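PDB 6QRO: glutamine cyclotransferase from Tannerella forsythia, which probably catalyses, with a single bound zinc ion, the cyclisation of N-terminal glutamine to pyroglutamate, as a mammalian-like type II glutaminyl cyclase. Local coordinates for residues Phe107-Ser112 with Asp164-Gly169; Ala132-Ser137 with Leu206-Ser211. One frame throughout, in Å; residues are numbered along the deposited sequence.

Contact 1. Residues Phe107-Ser112 with Asp164-Gly169; sequences FAHWDS and DAEDYG. With ZN (zinc ion), chain E.
The carboxylate of Asp111 receives the backbone of 164-169 with both oxygens. OD2 accepts the N-H of Asp167 through its syn lone pair, at 2.9 Å from Asp167 N, while OD1 takes the N-H of Glu166 at 3.0 Å from Glu166 N. Asp111 OD1 has a second donor, ND1 of His109, 2.9 Å away; the two reach OD1 from opposite faces of the carboxylate plane. Asp111 CG sits between its own backbone N and carbonyl carbon (chi1 60°), which turns the group back toward His109. The imidazole is tilted against this bond, so that OD1 lies 27° out of the ring plane. Glu166 OE1 sits over the centre of one face of the His109 ring, the ring and carboxylate planes being 17° apart. It approaches His109 NE2 from above the ring, at 3.0 Å but at an angle too poor for a hydrogen bond. The indole of Trp110 meets Asp164 obliquely, NE1 being 3.7 Å from Asp164 CB; the backbone O of Gln90 accepts from NE1, while Gln90 N and His54 NE2 bond to Asp164 OD2. Asp167 binds zinc with both oxygens, OD2 at 2.0 Å and OD1 at 2.3 Å. A metal-binding aspartate held at its backbone by a carboxylate just past the end of strand 103-109 belongs here to the zinc site of the M28 peptidase-like fold.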
ATOM      1  N   PHE A 107      -1.855  -4.303  -3.953  1.00  9.58           N
ATOM      2  CA  PHE A 107      -0.595  -3.593  -3.816  1.00  9.58           C
ATOM      3  C   PHE A 107      -0.630  -2.549  -2.710  1.00  7.59           C
ATOM      4  O   PHE A 107      -1.683  -2.149  -2.218  1.00 11.84           O
ATOM      5  CB  PHE A 107      -0.145  -2.978  -5.163  1.00 10.72           C
ATOM      6  CG  PHE A 107      -1.179  -2.112  -5.862  1.00  9.43           C
ATOM      7  CD1 PHE A 107      -2.364  -2.636  -6.319  1.00 10.16           C
ATOM      8  CD2 PHE A 107      -0.881  -0.797  -6.174  1.00 14.99           C
ATOM      9  CE1 PHE A 107      -3.263  -1.857  -6.996  1.00 11.00           C
ATOM     10  CE2 PHE A 107      -1.774  -0.008  -6.866  1.00 11.29           C
ATOM     11  CZ  PHE A 107      -2.970  -0.539  -7.269  1.00 12.54           C
ATOM     12  N   ALA A 108       0.569  -2.155  -2.300  1.00  8.64           N
ATOM     13  CA  ALA A 108       0.808  -1.169  -1.257  1.00  9.08           C
ATOM     14  C   ALA A 108       2.261  -0.749  -1.363  1.00  8.87           C
ATOM     15  O   ALA A 108       3.088  -1.460  -1.935  1.00  8.99           O
ATOM     16  CB  ALA A 108       0.502  -1.698   0.144  1.00  9.45           C
ATOM     17  N   HIS A 109       2.566   0.416  -0.815  1.00 10.78           N
ATOM     18  CA  HIS A 109       3.949   0.852  -0.757  1.00  8.49           C
ATOM     19  C   HIS A 109       4.572   0.479   0.583  1.00  9.71           C
ATOM     20  O   HIS A 109       3.895   0.412   1.611  1.00  9.77           O
ATOM     21  CB  HIS A 109       4.070   2.356  -1.023  1.00 10.02           C
ATOM     22  CG  HIS A 109       4.017   3.224   0.197  1.00  8.76           C
ATOM     23  ND1 HIS A 109       5.130   3.517   0.951  1.00  8.94           N
ATOM     24  CD2 HIS A 109       2.991   3.913   0.756  1.00  9.32           C
ATOM     25  CE1 HIS A 109       4.791   4.338   1.929  1.00  9.56           C
ATOM     26  NE2 HIS A 109       3.495   4.585   1.839  1.00  7.59           N
ATOM     27  N   TRP A 110       5.870   0.161   0.544  1.00  9.62           N
ATOM     28  CA  TRP A 110       6.546  -0.330   1.721  1.00 10.63           C
ATOM     29  C   TRP A 110       7.671   0.563   2.218  1.00  9.73           C
ATOM     30  O   TRP A 110       8.098   0.393   3.364  1.00  7.76           O
ATOM     31  CB  TRP A 110       7.097  -1.741   1.464  1.00  9.88           C
ATOM     32  CG  TRP A 110       8.311  -1.876   0.579  1.00  9.13           C
ATOM     33  CD1 TRP A 110       8.341  -1.973  -0.777  1.00  9.64           C
ATOM     34  CD2 TRP A 110       9.667  -2.030   1.024  1.00  9.09           C
ATOM     35  NE1 TRP A 110       9.643  -2.142  -1.211  1.00 10.49           N
ATOM     36  CE2 TRP A 110      10.469  -2.192  -0.121  1.00  8.57           C
ATOM     37  CE3 TRP A 110      10.278  -2.037   2.284  1.00  8.25           C
ATOM     38  CZ2 TRP A 110      11.849  -2.363  -0.048  1.00 10.53           C
ATOM     39  CZ3 TRP A 110      11.654  -2.218   2.355  1.00 10.42           C
ATOM     40  CH2 TRP A 110      12.420  -2.375   1.198  1.00 10.24           C
ATOM     41  N   ASP A 111       8.126   1.534   1.428  1.00 11.81           N
ATOM     42  CA  ASP A 111       9.153   2.456   1.902  1.00  9.67           C
ATOM     43  C   ASP A 111       8.582   3.437   2.927  1.00 10.77           C
ATOM     44  O   ASP A 111       7.375   3.694   2.991  1.00  8.25           O
ATOM     45  CB  ASP A 111       9.759   3.249   0.738  1.00  9.76           C
ATOM     46  CG  ASP A 111       8.732   4.085  -0.009  1.00 11.08           C
ATOM     47  OD1 ASP A 111       7.705   3.536  -0.453  1.00  9.75           O
ATOM     48  OD2 ASP A 111       8.947   5.313  -0.141  1.00 12.01           O
ATOM     49  N   SER A 112       9.483   4.023   3.715  1.00 14.43           N
ATOM     50  CA  SER A 112       9.144   5.103   4.634  1.00 13.77           C
ATOM     51  C   SER A 112       9.730   6.421   4.148  1.00 11.72           C
ATOM     52  O   SER A 112      10.856   6.467   3.633  1.00 11.94           O
ATOM     53  CB  SER A 112       9.627   4.807   6.049  1.00  9.59           C
ATOM     54  OG  SER A 112       9.086   3.585   6.457  1.00  7.99           O
ATOM     55  N   ASP A 164       8.203   0.274  -3.932  1.00 11.62           N
ATOM     56  CA  ASP A 164       9.238   1.050  -3.271  1.00 14.31           C
ATOM     57  C   ASP A 164       9.179   2.519  -3.691  1.00 14.83           C
ATOM     58  O   ASP A 164       8.544   2.885  -4.687  1.00 13.44           O
ATOM     59  CB  ASP A 164      10.616   0.470  -3.601  1.00 11.18           C
ATOM     60  CG  ASP A 164      11.654   0.770  -2.541  1.00 13.32           C
ATOM     61  OD1 ASP A 164      11.375   1.582  -1.627  1.00 10.85           O
ATOM     62  OD2 ASP A 164      12.756   0.195  -2.639  1.00 14.29           O
ATOM     63  N   ALA A 165       9.846   3.358  -2.895  1.00 13.47           N
ATOM     64  CA  ALA A 165      10.151   4.745  -3.265  1.00 14.24           C
ATOM     65  C   ALA A 165       8.891   5.509  -3.667  1.00 12.79           C
ATOM     66  O   ALA A 165       8.920   6.356  -4.565  1.00 12.31           O
ATOM     67  CB  ALA A 165      11.210   4.802  -4.374  1.00 13.21           C
ATOM     68  N   GLU A 166       7.776   5.189  -3.007  1.00 11.29           N
ATOM     69  CA  GLU A 166       6.519   5.894  -3.215  1.00 11.48           C
ATOM     70  C   GLU A 166       6.478   7.222  -2.478  1.00 12.45           C
ATOM     71  O   GLU A 166       5.843   8.165  -2.962  1.00 14.95           O
ATOM     72  CB  GLU A 166       5.368   5.016  -2.735  1.00 10.12           C
ATOM     73  CG  GLU A 166       3.966   5.615  -2.756  1.00 13.01           C
ATOM     74  CD  GLU A 166       3.572   6.265  -1.406  1.00 13.89           C
ATOM     75  OE1 GLU A 166       4.426   6.306  -0.496  1.00 13.57           O
ATOM     76  OE2 GLU A 166       2.411   6.703  -1.240  1.00 10.18           O
ATOM     77  N   ASP A 167       7.137   7.303  -1.316  1.00 12.70           N
ATOM     78  CA  ASP A 167       6.929   8.363  -0.337  1.00 12.81           C
ATOM     79  C   ASP A 167       8.144   9.277  -0.197  1.00 12.46           C
ATOM     80  O   ASP A 167       8.374   9.850   0.873  1.00 12.15           O
ATOM     81  CB  ASP A 167       6.578   7.761   1.024  1.00  9.77           C
ATOM     82  CG  ASP A 167       5.397   8.443   1.662  1.00 10.76           C
ATOM     83  OD1 ASP A 167       4.773   9.283   0.998  1.00 14.35           O
ATOM     84  OD2 ASP A 167       5.062   8.132   2.800  1.00 10.03           O
ATOM     85  N   TYR A 168       8.910   9.443  -1.279  1.00 12.85           N
ATOM     86  CA  TYR A 168      10.122  10.258  -1.318  1.00 11.17           C
ATOM     87  C   TYR A 168       9.882  11.535  -2.107  1.00 12.07           C
ATOM     88  O   TYR A 168      10.801  12.087  -2.699  1.00 12.08           O
ATOM     89  CB  TYR A 168      11.265   9.465  -1.954  1.00 11.94           C
ATOM     90  CG  TYR A 168      12.686   9.690  -1.457  1.00 13.32           C
ATOM     91  CD1 TYR A 168      13.376  10.879  -1.753  1.00 12.56           C
ATOM     92  CD2 TYR A 168      13.388   8.674  -0.821  1.00 11.10           C
ATOM     93  CE1 TYR A 168      14.688  11.069  -1.348  1.00 11.37           C
ATOM     94  CE2 TYR A 168      14.714   8.848  -0.428  1.00 11.21           C
ATOM     95  CZ  TYR A 168      15.363  10.047  -0.696  1.00 14.83           C
ATOM     96  OH  TYR A 168      16.684  10.231  -0.301  1.00 13.67           O
ATOM     97  N   GLY A 169       8.641  12.007  -2.145  1.00 14.75           N
ATOM     98  CA  GLY A 169       8.339  13.129  -2.997  1.00 13.90           C
ATOM     99  C   GLY A 169       8.842  14.417  -2.414  1.00 13.18           C
ATOM    100  O   GLY A 169       9.286  14.474  -1.265  1.00 14.08           O
TER
HETATM  101 ZN    ZN E 401       3.334   9.184   2.814  1.00 15.28          ZN
HETATM  102  O   HOH W   1       1.761   9.789   2.315  1.00 10.45           O

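Contact 2. Residues Ala132-Ser137 with Leu206-Ser211. With ZN (zinc ion), chain E.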
ATOM      1  N   ALA A 132       4.622   3.683  10.179  1.00  8.59           N
ATOM      2  CA  ALA A 132       3.859   2.525  10.627  1.00 12.20           C
ATOM      3  C   ALA A 132       2.541   2.426   9.873  1.00 10.03           C
ATOM      4  O   ALA A 132       2.182   1.369   9.350  1.00 12.29           O
ATOM      5  CB  ALA A 132       3.617   2.608  12.135  1.00  8.96           C
ATOM      6  N   ASP A 133       1.801   3.518   9.809  1.00 12.17           N
ATOM      7  CA  ASP A 133       0.576   3.485   9.033  1.00 11.04           C
ATOM      8  C   ASP A 133       0.833   3.812   7.568  1.00 11.08           C
ATOM      9  O   ASP A 133       0.246   3.199   6.669  1.00 10.75           O
ATOM     10  CB  ASP A 133      -0.424   4.450   9.647  1.00 10.68           C
ATOM     11  CG  ASP A 133      -1.781   4.284   9.084  1.00 11.74           C
ATOM     12  OD1 ASP A 133      -2.183   3.118   8.849  1.00 10.75           O
ATOM     13  OD2 ASP A 133      -2.453   5.324   8.897  1.00 11.89           O
ATOM     14  N   ASP A 134       1.738   4.751   7.319  1.00 11.11           N
ATOM     15  CA  ASP A 134       2.060   5.208   5.968  1.00 11.69           C
ATOM     16  C   ASP A 134       3.217   4.348   5.439  1.00 10.71           C
ATOM     17  O   ASP A 134       4.399   4.687   5.519  1.00  8.50           O
ATOM     18  CB  ASP A 134       2.350   6.709   6.022  1.00 11.08           C
ATOM     19  CG  ASP A 134       2.649   7.322   4.682  1.00 10.74           C
ATOM     20  OD1 ASP A 134       2.551   6.612   3.662  1.00  9.57           O
ATOM     21  OD2 ASP A 134       2.918   8.554   4.664  1.00  9.32           O
ATOM     22  N   GLY A 135       2.846   3.189   4.888  1.00 13.16           N
ATOM     23  CA  GLY A 135       3.807   2.169   4.520  1.00  9.32           C
ATOM     24  C   GLY A 135       3.571   0.830   5.193  1.00 10.04           C
ATOM     25  O   GLY A 135       3.311  -0.163   4.516  1.00 10.98           O
ATOM     26  N   GLY A 136       3.659   0.791   6.527  1.00 13.93           N
ATOM     27  CA  GLY A 136       3.591  -0.477   7.247  1.00  9.37           C
ATOM     28  C   GLY A 136       2.237  -1.161   7.209  1.00  9.71           C
ATOM     29  O   GLY A 136       2.153  -2.382   7.063  1.00 10.10           O
ATOM     30  N   SER A 137       1.159  -0.398   7.363  1.00 11.90           N
ATOM     31  CA  SER A 137      -0.159  -1.011   7.495  1.00  9.80           C
ATOM     32  C   SER A 137      -0.559  -1.766   6.227  1.00 11.62           C
ATOM     33  O   SER A 137      -0.987  -2.926   6.292  1.00 12.02           O
ATOM     34  CB  SER A 137      -1.186   0.051   7.899  1.00 10.65           C
ATOM     35  OG  SER A 137      -1.397   1.013   6.884  1.00 13.17           O
ATOM     36  N   LEU A 206      -3.895  -0.692  -1.006  1.00  9.13           N
ATOM     37  CA  LEU A 206      -4.076  -0.418   0.413  1.00 11.10           C
ATOM     38  C   LEU A 206      -3.040   0.609   0.837  1.00 10.64           C
ATOM     39  O   LEU A 206      -1.839   0.388   0.660  1.00 11.58           O
ATOM     40  CB  LEU A 206      -3.921  -1.694   1.244  1.00 11.79           C
ATOM     41  CG  LEU A 206      -4.809  -2.867   0.853  1.00 14.03           C
ATOM     42  CD1 LEU A 206      -4.580  -4.087   1.761  1.00 11.06           C
ATOM     43  CD2 LEU A 206      -6.217  -2.374   1.013  1.00 17.50           C
ATOM     44  N   ASP A 207      -3.501   1.728   1.389  1.00  9.52           N
ATOM     45  CA  ASP A 207      -2.608   2.805   1.810  1.00 11.78           C
ATOM     46  C   ASP A 207      -3.144   3.430   3.087  1.00  9.44           C
ATOM     47  O   ASP A 207      -4.296   3.855   3.122  1.00 11.58           O
ATOM     48  CB  ASP A 207      -2.474   3.865   0.711  1.00 10.36           C
ATOM     49  CG  ASP A 207      -1.373   4.872   0.993  1.00  9.97           C
ATOM     50  OD1 ASP A 207      -0.648   4.761   2.002  1.00  9.49           O
ATOM     51  OD2 ASP A 207      -1.233   5.798   0.183  1.00 11.69           O
ATOM     52  N   MET A 208      -2.322   3.469   4.133  1.00 10.76           N
ATOM     53  CA  MET A 208      -2.722   4.034   5.426  1.00 11.48           C
ATOM     54  C   MET A 208      -4.043   3.407   5.879  1.00 10.91           C
ATOM     55  O   MET A 208      -5.100   4.046   5.969  1.00 10.55           O
ATOM     56  CB  MET A 208      -2.781   5.563   5.378  1.00  9.17           C
ATOM     57  CG  MET A 208      -1.380   6.160   5.510  1.00 10.77           C
ATOM     58  SD  MET A 208      -1.168   7.895   5.119  1.00 10.30           S
ATOM     59  CE  MET A 208      -1.476   7.934   3.380  1.00  8.26           C
ATOM     60  N   VAL A 209      -3.933   2.106   6.145  1.00 11.53           N
ATOM     61  CA  VAL A 209      -5.084   1.262   6.430  1.00 12.73           C
ATOM     62  C   VAL A 209      -4.963   0.668   7.828  1.00 11.16           C
ATOM     63  O   VAL A 209      -5.545  -0.383   8.113  1.00 11.93           O
ATOM     64  CB  VAL A 209      -5.268   0.165   5.364  1.00 10.40           C
ATOM     65  CG1 VAL A 209      -6.025   0.697   4.172  1.00  9.91           C
ATOM     66  CG2 VAL A 209      -3.913  -0.360   4.907  1.00  9.25           C
ATOM     67  N   GLY A 210      -4.267   1.365   8.732  1.00 13.20           N
ATOM     68  CA  GLY A 210      -4.171   0.868  10.098  1.00 11.27           C
ATOM     69  C   GLY A 210      -4.470   1.840  11.230  1.00 12.68           C
ATOM     70  O   GLY A 210      -4.409   1.440  12.394  1.00 13.94           O
ATOM     71  N   SER A 211      -4.846   3.084  10.943  1.00 12.94           N
ATOM     72  CA  SER A 211      -4.927   4.064  12.020  1.00 13.12           C
ATOM     73  C   SER A 211      -6.247   3.946  12.765  1.00 15.30           C
ATOM     74  O   SER A 211      -7.285   3.588  12.198  1.00 14.74           O
ATOM     75  CB  SER A 211      -4.766   5.497  11.508  1.00 15.28           C
ATOM     76  OG  SER A 211      -5.815   5.850  10.619  1.00 16.66           O
TER
HETATM   77 ZN    ZN E 401       3.334   9.184   2.814  1.00 15.28          ZN
HETATM   78  O   HOH W   2      -0.181   2.414   3.591  1.00  7.71           O
HETATM   79  O   HOH W   3      -5.562   4.131   8.826  1.00 12.97           O
HETATM   80  O   HOH W   1       1.761   9.789   2.315  1.00 10.45           O
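Asp133 and Ser137, one helical turn apart, meet two consecutive backbone N-H groups of 206-211. Asp133 OD1 accepts from Gly210 N at 2.7 Å, on the syn side of the carboxylate, and Ser137 OG accepts from Val209 N at 2.9 Å in a straighter bond (157°). The Ser137 hydroxyl, set between its backbone N and carbonyl carbon (chi1 67°), also lies within bonding range of both Asp133 O and OD1. The Gly210 backbone passes close to the helix, its N 3.5 Å from Ser137 CB. The helix is the start of 132-151, which packs against the sheet of the M28 peptidase-like fold just where strand 203-207 gives way to a loop, and its first turn supplies a zinc ligand: Asp134 OD2 binds the metal at 2.0 Å, whereas Asp134 OD1 accepts from His109 NE2. The backbone N-H groups of Asp133 and Asp134 are both taken by the carboxylate of Asp292. The side chain of Met208 runs alongside Asp134, SD 3.8 Å from Asp134 CB, and its CA-H points at Asp133 O, a C-H···O contact. Two waters lie in the interface, one within bonding range of Asp133 O and Asp207 OD1, the other with weak bonds to Met208 O and Asp133 OD2.

The two contacts lie about 11 Å apart, centre to centre, at the C-terminal ends of two central strands of the mixed sheet, 103-109 and 203-207, which run side by side and parallel. Their segments alternate along the chain: 107-112, then 132-137, 164-169 and 206-211, so the pairs interleave within the M28 peptidase-like fold. Each contact contributes one aspartate to the zinc ion, Asp167 from contact 1 and Asp134 from contact 2; His288 completes the protein ligands, and one metal-bound water is common to both. Direct packing of Ala108 on Leu206 also joins them. The metal site is thus assembled from loops and a helix start gathered beyond the strand ends.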